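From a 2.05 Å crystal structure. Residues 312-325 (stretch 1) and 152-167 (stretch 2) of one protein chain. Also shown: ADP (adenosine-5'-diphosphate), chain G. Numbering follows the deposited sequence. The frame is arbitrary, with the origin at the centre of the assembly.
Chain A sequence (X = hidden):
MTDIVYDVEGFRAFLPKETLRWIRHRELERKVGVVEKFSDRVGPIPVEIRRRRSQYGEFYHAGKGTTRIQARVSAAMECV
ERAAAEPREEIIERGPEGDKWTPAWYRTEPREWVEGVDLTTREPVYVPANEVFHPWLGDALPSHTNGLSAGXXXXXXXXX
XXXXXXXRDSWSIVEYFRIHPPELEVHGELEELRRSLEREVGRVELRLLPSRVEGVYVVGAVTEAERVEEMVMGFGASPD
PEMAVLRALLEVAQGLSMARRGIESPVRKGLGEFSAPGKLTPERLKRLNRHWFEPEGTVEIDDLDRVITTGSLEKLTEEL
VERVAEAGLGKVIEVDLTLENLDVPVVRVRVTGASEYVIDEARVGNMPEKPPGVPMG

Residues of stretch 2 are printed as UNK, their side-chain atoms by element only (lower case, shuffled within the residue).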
ATOM      1  N   SER A 312      -1.132  21.721   2.486  1.00 43.37           N
ATOM      2  CA  SER A 312       0.000  21.349   3.315  1.00 41.13           C
ATOM      3  C   SER A 312      -0.095  19.891   3.750  1.00 40.14           C
ATOM      4  O   SER A 312      -1.186  19.311   3.802  1.00 39.12           O
ATOM      5  CB  SER A 312       0.133  22.284   4.524  1.00 40.20           C
ATOM      6  OG  SER A 312      -0.767  21.927   5.556  1.00 41.20           O
ATOM      7  N   LEU A 313       1.063  19.320   4.067  1.00 38.87           N
ATOM      8  CA  LEU A 313       1.183  17.942   4.504  1.00 36.89           C
ATOM      9  C   LEU A 313       0.435  17.672   5.813  1.00 35.69           C
ATOM     10  O   LEU A 313      -0.206  16.626   5.956  1.00 34.90           O
ATOM     11  CB  LEU A 313       2.667  17.602   4.642  1.00 37.40           C
ATOM     12  CG  LEU A 313       3.195  16.212   4.307  1.00 38.52           C
ATOM     13  CD1 LEU A 313       2.841  15.749   2.898  1.00 36.91           C
ATOM     14  CD2 LEU A 313       4.705  16.234   4.505  1.00 37.10           C
ATOM     15  N   GLU A 314       0.512  18.625   6.749  1.00 35.18           N
ATOM     16  CA  GLU A 314      -0.146  18.533   8.057  1.00 35.91           C
ATOM     17  C   GLU A 314      -1.668  18.487   7.949  1.00 34.18           C
ATOM     18  O   GLU A 314      -2.312  17.673   8.610  1.00 34.55           O
ATOM     19  CB  GLU A 314       0.274  19.700   8.977  1.00 37.14           C
ATOM     20  CG  GLU A 314       1.727  19.675   9.438  1.00 38.46           C
ATOM     21  CD  GLU A 314       2.692  20.366   8.484  1.00 40.24           C
ATOM     22  OE1 GLU A 314       2.289  20.808   7.387  1.00 42.52           O
ATOM     23  OE2 GLU A 314       3.885  20.474   8.835  1.00 42.34           O
ATOM     24  N   LYS A 315      -2.216  19.375   7.121  1.00 35.92           N
ATOM     25  CA  LYS A 315      -3.653  19.485   6.846  1.00 37.88           C
ATOM     26  C   LYS A 315      -4.165  18.225   6.135  1.00 35.74           C
ATOM     27  O   LYS A 315      -5.227  17.690   6.485  1.00 34.58           O
ATOM     28  CB  LYS A 315      -3.907  20.740   5.984  1.00 40.82           C
ATOM     29  CG  LYS A 315      -5.320  20.930   5.441  1.00 46.16           C
ATOM     30  CD  LYS A 315      -6.100  21.954   6.246  1.00 51.18           C
ATOM     31  CE  LYS A 315      -6.958  22.824   5.337  1.00 54.93           C
ATOM     32  NZ  LYS A 315      -7.513  24.002   6.065  1.00 56.03           N
ATOM     33  N   LEU A 316      -3.405  17.764   5.142  1.00 33.62           N
ATOM     34  CA  LEU A 316      -3.767  16.563   4.386  1.00 31.81           C
ATOM     35  C   LEU A 316      -3.861  15.348   5.299  1.00 30.67           C
ATOM     36  O   LEU A 316      -4.846  14.606   5.234  1.00 31.21           O
ATOM     37  CB  LEU A 316      -2.803  16.318   3.211  1.00 31.20           C
ATOM     38  CG  LEU A 316      -3.044  15.095   2.319  1.00 30.56           C
ATOM     39  CD1 LEU A 316      -4.425  15.121   1.678  1.00 32.29           C
ATOM     40  CD2 LEU A 316      -1.972  15.026   1.253  1.00 29.74           C
ATOM     41  N   THR A 317      -2.857  15.187   6.166  1.00 31.35           N
ATOM     42  CA  THR A 317      -2.814  14.130   7.189  1.00 32.88           C
ATOM     43  C   THR A 317      -4.054  14.185   8.093  1.00 33.80           C
ATOM     44  O   THR A 317      -4.738  13.183   8.266  1.00 32.32           O
ATOM     45  CB  THR A 317      -1.531  14.225   8.053  1.00 31.93           C
ATOM     46  OG1 THR A 317      -0.376  14.216   7.210  1.00 33.29           O
ATOM     47  CG2 THR A 317      -1.437  13.061   9.046  1.00 32.19           C
ATOM     48  N   GLU A 318      -4.315  15.360   8.663  1.00 36.25           N
ATOM     49  CA  GLU A 318      -5.467  15.593   9.531  1.00 38.22           C
ATOM     50  C   GLU A 318      -6.787  15.234   8.829  1.00 35.85           C
ATOM     51  O   GLU A 318      -7.586  14.476   9.365  1.00 34.27           O
ATOM     52  CB  GLU A 318      -5.463  17.054   9.998  1.00 41.98           C
ATOM     53  CG  GLU A 318      -6.472  17.400  11.088  1.00 47.44           C
ATOM     54  CD  GLU A 318      -6.602  18.903  11.303  1.00 50.20           C
ATOM     55  OE1 GLU A 318      -5.586  19.563  11.635  1.00 50.33           O
ATOM     56  OE2 GLU A 318      -7.727  19.426  11.134  1.00 54.63           O
ATOM     57  N   GLU A 319      -6.985  15.758   7.619  1.00 37.41           N
ATOM     58  CA  GLU A 319      -8.207  15.505   6.848  1.00 37.30           C
ATOM     59  C   GLU A 319      -8.411  14.033   6.483  1.00 36.93           C
ATOM     60  O   GLU A 319      -9.526  13.520   6.599  1.00 36.02           O
ATOM     61  CB  GLU A 319      -8.271  16.405   5.614  1.00 40.20           C
ATOM     62  CG  GLU A 319      -8.548  17.867   5.963  1.00 43.58           C
ATOM     63  CD  GLU A 319      -8.826  18.741   4.755  1.00 46.77           C
ATOM     64  OE1 GLU A 319      -9.241  18.215   3.699  1.00 51.86           O
ATOM     65  OE2 GLU A 319      -8.639  19.969   4.867  1.00 51.79           O
ATOM     66  N   LEU A 320      -7.334  13.354   6.077  1.00 34.27           N
ATOM     67  CA  LEU A 320      -7.395  11.915   5.803  1.00 31.56           C
ATOM     68  C   LEU A 320      -7.750  11.107   7.039  1.00 29.22           C
ATOM     69  O   LEU A 320      -8.610  10.236   6.968  1.00 27.03           O
ATOM     70  CB  LEU A 320      -6.103  11.404   5.149  1.00 32.04           C
ATOM     71  CG  LEU A 320      -5.897  11.823   3.688  1.00 32.89           C
ATOM     72  CD1 LEU A 320      -4.507  11.429   3.213  1.00 32.63           C
ATOM     73  CD2 LEU A 320      -6.967  11.250   2.770  1.00 33.06           C
ATOM     74  N   VAL A 321      -7.113  11.424   8.171  1.00 28.57           N
ATOM     75  CA  VAL A 321      -7.384  10.745   9.455  1.00 29.81           C
ATOM     76  C   VAL A 321      -8.860  10.917   9.867  1.00 31.72           C
ATOM     77  O   VAL A 321      -9.530   9.947  10.257  1.00 31.72           O
ATOM     78  CB  VAL A 321      -6.422  11.224  10.571  1.00 28.49           C
ATOM     79  CG1 VAL A 321      -6.894  10.779  11.954  1.00 29.48           C
ATOM     80  CG2 VAL A 321      -5.007  10.714  10.323  1.00 28.48           C
ATOM     81  N   GLU A 322      -9.354  12.147   9.750  1.00 32.13           N
ATOM     82  CA  GLU A 322     -10.744  12.476  10.074  1.00 34.28           C
ATOM     83  C   GLU A 322     -11.734  11.620   9.272  1.00 33.90           C
ATOM     84  O   GLU A 322     -12.643  11.018   9.856  1.00 34.20           O
ATOM     85  CB  GLU A 322     -11.002  13.970   9.855  1.00 35.62           C
ATOM     86  CG  GLU A 322     -10.414  14.866  10.944  1.00 38.98           C
ATOM     87  CD  GLU A 322     -10.604  16.355  10.676  1.00 41.17           C
ATOM     88  OE1 GLU A 322     -10.859  16.740   9.512  1.00 44.89           O
ATOM     89  OE2 GLU A 322     -10.484  17.151  11.634  1.00 41.45           O
ATOM     90  N   ARG A 323     -11.513  11.533   7.956  1.00 33.83           N
ATOM     91  CA  ARG A 323     -12.382  10.772   7.049  1.00 35.00           C
ATOM     92  C   ARG A 323     -12.389   9.275   7.338  1.00 34.27           C
ATOM     93  O   ARG A 323     -13.443   8.645   7.298  1.00 35.26           O
ATOM     94  CB  ARG A 323     -12.038  11.038   5.578  1.00 37.10           C
ATOM     95  CG  ARG A 323     -12.184  12.493   5.132  1.00 41.81           C
ATOM     96  CD  ARG A 323     -13.629  12.930   4.935  1.00 43.59           C
ATOM     97  NE  ARG A 323     -13.713  14.332   4.522  1.00 47.61           N
ATOM     98  CZ  ARG A 323     -14.773  14.901   3.940  1.00 52.57           C
ATOM     99  NH1 ARG A 323     -15.876  14.199   3.678  1.00 54.08           N
ATOM    100  NH2 ARG A 323     -14.727  16.187   3.612  1.00 52.32           N
ATOM    101  N   VAL A 324     -11.219   8.721   7.652  1.00 33.21           N
ATOM    102  CA  VAL A 324     -11.117   7.318   8.068  1.00 33.04           C
ATOM    103  C   VAL A 324     -11.772   7.083   9.437  1.00 32.55           C
ATOM    104  O   VAL A 324     -12.467   6.078   9.621  1.00 32.77           O
ATOM    105  CB  VAL A 324      -9.664   6.781   8.034  1.00 31.92           C
ATOM    106  CG1 VAL A 324      -9.636   5.301   8.393  1.00 31.21           C
ATOM    107  CG2 VAL A 324      -9.055   6.965   6.650  1.00 31.93           C
ATOM    108  N   ALA A 325     -11.553   7.996  10.386  1.00 32.62           N
ATOM    109  CA  ALA A 325     -12.224   7.921  11.698  1.00 34.60           C
ATOM    110  C   ALA A 325     -13.759   7.961  11.595  1.00 35.24           C
ATOM    111  O   ALA A 325     -14.444   7.355  12.420  1.00 38.88           O
ATOM    112  CB  ALA A 325     -11.723   9.005  12.636  1.00 33.24           C
ATOM    113  N   UNK A 152      10.214  11.030   4.103  1.00 31.04           N
ATOM    114  CA  UNK A 152      11.164  12.020   4.607  1.00 32.45           C
ATOM    115  C   UNK A 152      10.641  12.636   5.905  1.00 33.96           C
ATOM    116  O   UNK A 152      11.425  13.051   6.760  1.00 34.45           O
ATOM    117  c   UNK A 152      12.191  12.682   2.333  1.00 33.67           C
ATOM    118  n   UNK A 152      14.380  13.654   3.059  1.00 35.81           N
ATOM    119  n   UNK A 152      14.845  14.552   0.968  1.00 35.72           N
ATOM    120  c   UNK A 152      13.676  12.463   2.573  1.00 35.55           C
ATOM    121  c   UNK A 152      11.419  13.112   3.573  1.00 32.48           C
ATOM    122  n   UNK A 152      15.544  15.619   2.867  1.00 36.26           N
ATOM    123  c   UNK A 152      14.920  14.602   2.293  1.00 35.98           C
ATOM    124  N   UNK A 153       9.313  12.682   6.038  1.00 33.42           N
ATOM    125  CA  UNK A 153       8.649  13.165   7.240  1.00 33.57           C
ATOM    126  C   UNK A 153       7.624  12.154   7.682  1.00 34.39           C
ATOM    127  O   UNK A 153       7.113  11.381   6.864  1.00 33.05           O
ATOM    128  c   UNK A 153       7.902  16.890   6.214  1.00 36.89           C
ATOM    129  c   UNK A 153       9.875  16.145   7.520  1.00 36.33           C
ATOM    130  c   UNK A 153       8.816  15.718   6.510  1.00 35.67           C
ATOM    131  c   UNK A 153       7.971  14.522   6.996  1.00 33.93           C
ATOM    132  N   UNK A 154       7.308  12.172   8.974  1.00 36.22           N
ATOM    133  CA  UNK A 154       6.328  11.249   9.527  1.00 37.34           C
ATOM    134  C   UNK A 154       4.958  11.408   8.852  1.00 35.30           C
ATOM    135  O   UNK A 154       4.286  10.405   8.602  1.00 33.77           O
ATOM    136  c   UNK A 154       6.303  11.317  11.072  1.00 39.86           C
ATOM    137  c   UNK A 154       1.999  12.455  13.050  1.00 49.67           C
ATOM    138  n   UNK A 154       3.296  12.190  13.223  1.00 48.19           N
ATOM    139  n   UNK A 154       1.327  12.006  12.001  1.00 51.81           N
ATOM    140  c   UNK A 154       5.289  12.228  11.740  1.00 43.83           C
ATOM    141  n   UNK A 154       1.359  13.177  13.953  1.00 55.42           N
ATOM    142  c   UNK A 154       4.141  11.413  12.316  1.00 46.27           C
ATOM    143  N   UNK A 155       4.590  12.648   8.496  1.00 33.70           N
ATOM    144  CA  UNK A 155       3.325  12.932   7.794  1.00 33.36           C
ATOM    145  C   UNK A 155       3.238  12.224   6.441  1.00 32.80           C
ATOM    146  O   UNK A 155       2.190  11.670   6.114  1.00 31.66           O
ATOM    147  c   UNK A 155       3.872  15.635   9.706  1.00 37.36           C
ATOM    148  o   UNK A 155       5.035  15.270   9.396  1.00 39.18           O
ATOM    149  c   UNK A 155       2.683  15.171   8.882  1.00 35.16           C
ATOM    150  c   UNK A 155       3.085  14.432   7.607  1.00 33.36           C
ATOM    151  o   UNK A 155       3.646  16.382  10.675  1.00 39.84           O
ATOM    152  N   UNK A 156       4.339  12.242   5.682  1.00 30.52           N
ATOM    153  CA  UNK A 156       4.441  11.515   4.402  1.00 30.00           C
ATOM    154  C   UNK A 156       4.112  10.040   4.580  1.00 27.86           C
ATOM    155  O   UNK A 156       3.321   9.484   3.826  1.00 29.44           O
ATOM    156  c   UNK A 156       7.541  12.808   2.411  1.00 31.90           C
ATOM    157  c   UNK A 156       5.857  11.614   3.838  1.00 29.70           C
ATOM    158  o   UNK A 156       7.962  13.815   1.815  1.00 31.96           O
ATOM    159  o   UNK A 156       8.178  11.722   2.449  1.00 35.23           O
ATOM    160  c   UNK A 156       6.201  12.897   3.110  1.00 31.04           C
ATOM    161  N   UNK A 157       4.744   9.421   5.579  1.00 28.35           N
ATOM    162  CA  UNK A 157       4.569   8.003   5.901  1.00 26.91           C
ATOM    163  C   UNK A 157       3.153   7.702   6.408  1.00 26.60           C
ATOM    164  O   UNK A 157       2.558   6.697   6.015  1.00 25.86           O
ATOM    165  c   UNK A 157       5.621   7.570   6.919  1.00 26.53           C
ATOM    166  N   UNK A 158       2.613   8.571   7.266  1.00 25.64           N
ATOM    167  CA  UNK A 158       1.226   8.417   7.750  1.00 27.01           C
ATOM    168  C   UNK A 158       0.213   8.455   6.605  1.00 27.36           C
ATOM    169  O   UNK A 158      -0.634   7.558   6.501  1.00 30.42           O
ATOM    170  c   UNK A 158      -0.616   9.313   9.255  1.00 27.66           C
ATOM    171  c   UNK A 158       1.706   9.144  10.105  1.00 27.11           C
ATOM    172  c   UNK A 158       0.861   9.418   8.876  1.00 27.09           C
ATOM    173  N   UNK A 159       0.323   9.460   5.738  1.00 27.81           N
ATOM    174  CA  UNK A 159      -0.547   9.578   4.553  1.00 27.64           C
ATOM    175  C   UNK A 159      -0.470   8.304   3.694  1.00 27.61           C
ATOM    176  O   UNK A 159      -1.506   7.723   3.365  1.00 27.23           O
ATOM    177  c   UNK A 159      -0.913  10.792   2.341  1.00 26.08           C
ATOM    178  c   UNK A 159      -0.605  12.114   4.473  1.00 27.31           C
ATOM    179  c   UNK A 159      -0.217  10.838   3.707  1.00 27.11           C
ATOM    180  c   UNK A 159       0.111  13.365   4.009  1.00 27.19           C
ATOM    181  N   UNK A 160       0.755   7.891   3.352  1.00 27.29           N
ATOM    182  CA  UNK A 160       0.990   6.708   2.521  1.00 29.05           C
ATOM    183  C   UNK A 160       0.420   5.431   3.157  1.00 28.49           C
ATOM    184  O   UNK A 160      -0.295   4.674   2.490  1.00 28.84           O
ATOM    185  c   UNK A 160       2.491   6.547   2.227  1.00 29.84           C
ATOM    186  c   UNK A 160       2.705   5.963  -0.248  1.00 35.49           C
ATOM    187  n   UNK A 160       3.009   5.082  -1.201  1.00 34.86           N
ATOM    188  o   UNK A 160       2.340   7.117  -0.503  1.00 37.11           O
ATOM    189  c   UNK A 160       2.842   5.477   1.190  1.00 32.68           C
ATOM    190  N   UNK A 161       0.741   5.206   4.434  1.00 27.43           N
ATOM    191  CA  UNK A 161       0.246   4.042   5.185  1.00 27.68           C
ATOM    192  C   UNK A 161      -1.265   3.960   5.302  1.00 27.33           C
ATOM    193  O   UNK A 161      -1.841   2.879   5.172  1.00 27.50           O
ATOM    194  N   UNK A 162      -1.899   5.112   5.539  1.00 27.25           N
ATOM    195  CA  UNK A 162      -3.359   5.200   5.690  1.00 26.97           C
ATOM    196  C   UNK A 162      -4.087   4.960   4.370  1.00 25.68           C
ATOM    197  O   UNK A 162      -5.056   4.201   4.329  1.00 25.48           O
ATOM    198  c   UNK A 162      -3.751   6.551   6.274  1.00 28.36           C
ATOM    199  c   UNK A 162      -5.492   5.780   7.922  1.00 31.61           C
ATOM    200  c   UNK A 162      -5.168   6.763   6.805  1.00 31.37           C
ATOM    201  c   UNK A 162      -5.314   8.200   7.292  1.00 32.24           C
ATOM    202  N   UNK A 163      -3.611   5.602   3.302  1.00 25.04           N
ATOM    203  CA  UNK A 163      -4.119   5.356   1.956  1.00 26.25           C
ATOM    204  C   UNK A 163      -4.020   3.886   1.555  1.00 27.74           C
ATOM    205  O   UNK A 163      -4.965   3.345   0.982  1.00 29.65           O
ATOM    206  c   UNK A 163      -5.361   7.992   0.803  1.00 25.13           C
ATOM    207  c   UNK A 163      -3.071   8.619   0.008  1.00 25.70           C
ATOM    208  c   UNK A 163      -3.861   7.777   0.998  1.00 25.77           C
ATOM    209  c   UNK A 163      -3.450   6.283   0.922  1.00 26.14           C
ATOM    210  N   UNK A 164      -2.895   3.240   1.880  1.00 28.23           N
ATOM    211  CA  UNK A 164      -2.731   1.802   1.645  1.00 28.13           C
ATOM    212  C   UNK A 164      -3.799   0.961   2.364  1.00 26.56           C
ATOM    213  O   UNK A 164      -4.365   0.033   1.774  1.00 26.51           O
ATOM    214  c   UNK A 164      -1.022  -0.102   1.771  1.00 30.44           C
ATOM    215  c   UNK A 164      -1.327   1.357   2.046  1.00 29.27           C
ATOM    216  o   UNK A 164       0.811  -0.861   3.070  1.00 30.45           O
ATOM    217  o   UNK A 164       1.233  -0.120   1.043  1.00 36.10           O
ATOM    218  c   UNK A 164       0.445  -0.399   1.972  1.00 31.92           C
ATOM    219  N   UNK A 165      -4.066   1.291   3.625  1.00 26.84           N
ATOM    220  CA  UNK A 165      -5.103   0.602   4.416  1.00 27.59           C
ATOM    221  C   UNK A 165      -6.500   0.760   3.774  1.00 27.20           C
ATOM    222  O   UNK A 165      -7.258  -0.213   3.688  1.00 27.72           O
ATOM    223  c   UNK A 165      -6.280   0.423   6.669  1.00 27.91           C
ATOM    224  c   UNK A 165      -5.096   1.031   5.916  1.00 29.14           C
ATOM    225  c   UNK A 165      -3.800   0.606   6.608  1.00 28.36           C
ATOM    226  N   UNK A 166      -6.822   1.969   3.308  1.00 26.50           N
ATOM    227  CA  UNK A 166      -8.091   2.232   2.602  1.00 27.24           C
ATOM    228  C   UNK A 166      -8.154   1.418   1.307  1.00 27.87           C
ATOM    229  O   UNK A 166      -9.174   0.794   1.008  1.00 26.37           O
ATOM    230  c   UNK A 166      -8.299   3.742   2.330  1.00 28.32           C
ATOM    231  c   UNK A 166      -9.564   4.001   1.512  1.00 29.63           C
ATOM    232  c   UNK A 166      -8.368   4.498   3.648  1.00 26.83           C
ATOM    233  N   UNK A 167      -7.042   1.407   0.574  1.00 27.00           N
ATOM    234  CA  UNK A 167      -6.905   0.663  -0.674  1.00 28.22           C
ATOM    235  C   UNK A 167      -7.225  -0.828  -0.497  1.00 28.29           C
ATOM    236  O   UNK A 167      -8.030  -1.395  -1.251  1.00 28.25           O
ATOM    237  c   UNK A 167      -5.488   0.872  -1.215  1.00 28.93           C
ATOM    238  o   UNK A 167      -3.042  -1.059  -2.579  1.00 33.92           O
ATOM    239  o   UNK A 167      -3.038   1.101  -2.953  1.00 35.98           O
ATOM    240  c   UNK A 167      -5.126   0.069  -2.443  1.00 32.24           C
ATOM    241  c   UNK A 167      -3.628   0.034  -2.672  1.00 33.92           C
TER
HETATM  242  PB  ADP G 401       3.869   1.859  -2.197  1.00 48.27           P
HETATM  243  O1B ADP G 401       3.917   2.572  -0.862  1.00 47.80           O
HETATM  244  O2B ADP G 401       2.476   1.695  -2.772  1.00 51.35           O
HETATM  245  O3B ADP G 401       4.717   0.612  -2.288  1.00 47.98           O
HETATM  246  PA  ADP G 401       5.979   3.247  -3.627  1.00 35.77           P
HETATM  247  O1A ADP G 401       5.893   4.587  -4.307  1.00 38.83           O
HETATM  248  O2A ADP G 401       6.511   2.103  -4.449  1.00 36.77           O
HETATM  249  O3A ADP G 401       4.467   2.961  -3.209  1.00 43.46           O
HETATM  250  O5' ADP G 401       6.837   3.429  -2.281  1.00 34.06           O
HETATM  251  C5' ADP G 401       7.576   2.407  -1.589  1.00 32.69           C
HETATM  252  C4' ADP G 401       8.073   2.966  -0.243  1.00 32.14           C
HETATM  253  O4' ADP G 401       8.911   4.112  -0.467  1.00 32.12           O
HETATM  254  C3' ADP G 401       6.948   3.476   0.663  1.00 31.59           C
HETATM  255  O3' ADP G 401       7.333   3.338   2.045  1.00 30.75           O
HETATM  256  C2' ADP G 401       6.854   4.951   0.317  1.00 30.68           C
HETATM  257  O2' ADP G 401       6.255   5.722   1.355  1.00 30.03           O
HETATM  258  C1' ADP G 401       8.318   5.306   0.074  1.00 30.41           C
HETATM  259  N9  ADP G 401       8.504   6.408  -0.898  1.00 30.40           N
HETATM  260  C8  ADP G 401       8.148   6.374  -2.195  1.00 30.89           C
HETATM  261  N7  ADP G 401       8.451   7.540  -2.809  1.00 30.60           N
HETATM  262  C5  ADP G 401       9.033   8.335  -1.905  1.00 30.09           C
HETATM  263  C6  ADP G 401       9.600   9.704  -1.912  1.00 29.63           C
HETATM  264  N6  ADP G 401       9.598  10.440  -3.049  1.00 28.92           N
HETATM  265  N1  ADP G 401      10.107  10.177  -0.747  1.00 30.61           N
HETATM  266  C2  ADP G 401      10.113   9.446   0.394  1.00 30.88           C
HETATM  267  N3  ADP G 401       9.617   8.189   0.465  1.00 30.55           N
HETATM  268  C4  ADP G 401       9.073   7.590  -0.637  1.00 30.28           C
HETATM  269  O   HOH W   1       5.080  18.843  10.591  1.00 50.16           O

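Position 152 carries three carbons, a nitrogen, and a carbon bearing two more nitrogens, a guanidinium out of reach of stretch 1; it is Arg152. Position 153 has four carbons forked at the second, one tip touching Leu313. This is Leu153, the N-cap residue of the helix that follows, its CD1 3.7 Å from Leu313 CD2. At 154 a second guanidinium chain approaches Thr317 CG2 obliquely. This is Arg154, its NH1 4.2 Å from Thr317 CG2.

Position 155 has three carbons, the third carrying two oxygens, and its CB packs 3.8 Å from Leu313 CG and 3.5 Å from Thr317 OG1. It is Glu155. Its OE2 lies 4.5 Å from Glu314 OE2, a like-charged pair bridged by a water whose O donates to Glu155 OE2 (2.8 Å) and to Glu314 OE2 (2.7 Å). Position 156 repeats the carboxylate pattern, but its CA-to-CB bond points away: Glu156, whose CG still lies 3.9 Å from Leu313 CD2 and whose OE2 accepts from Arg152 N at 2.7 Å. The single carbon at 157 marks Ala157, which makes no contact.

At 158 one carbon carries two others, and a methyl meets Thr317. This is Val158, its CG1 3.8 Å from Thr317 CG2. Position 159 has four carbons forked at the first, with one arm two carbons long, inserted among Leu313, Leu316, Thr317 and Leu320. This is Ile159; its CD1 reaches Leu313 CD1 and Leu316 CD2, both at 3.8 Å, and Thr317 OG1 at 3.3 Å.

Position 160 has three carbons, the third carrying one oxygen and one nitrogen; its CA-to-CB bond points away from stretch 1, without contact. It is Gln160, whose NE2 donates to ADP O1B at 2.7 Å. No side-chain atoms at 161 means Gly161.

Position 162, four carbons forked at the second, packs against Leu320, Val321 and Val324. It is Leu162, with CD2 3.9 Å from Leu320 CB. Position 163, four carbons forked at the second, reaches Leu320: Leu163, its CD2 4.1 Å from Leu320 CD2. At 164, three carbons, the third carrying two oxygens, stay out of reach: Glu164. The distant three-carbon branch at 165 is Val165. The same branch at 166 meets Val324: Val166, its CG2 3.9 Å from Val324 CG2. Position 167, three carbons, the third carrying two oxygens, again distant, is Glu167.

The helices run broadly the same way, crossing at 32°. No direct hydrogen bond joins them; the contact rests mainly on apolar packing. Ile159 and Thr317 interlock as reciprocal knobs, and Thr317 OG1 donates to Leu313 O at 2.7 Å within its own helix.

Stretch 2, residues 152-167: RLREEAVIQGLLEVVE
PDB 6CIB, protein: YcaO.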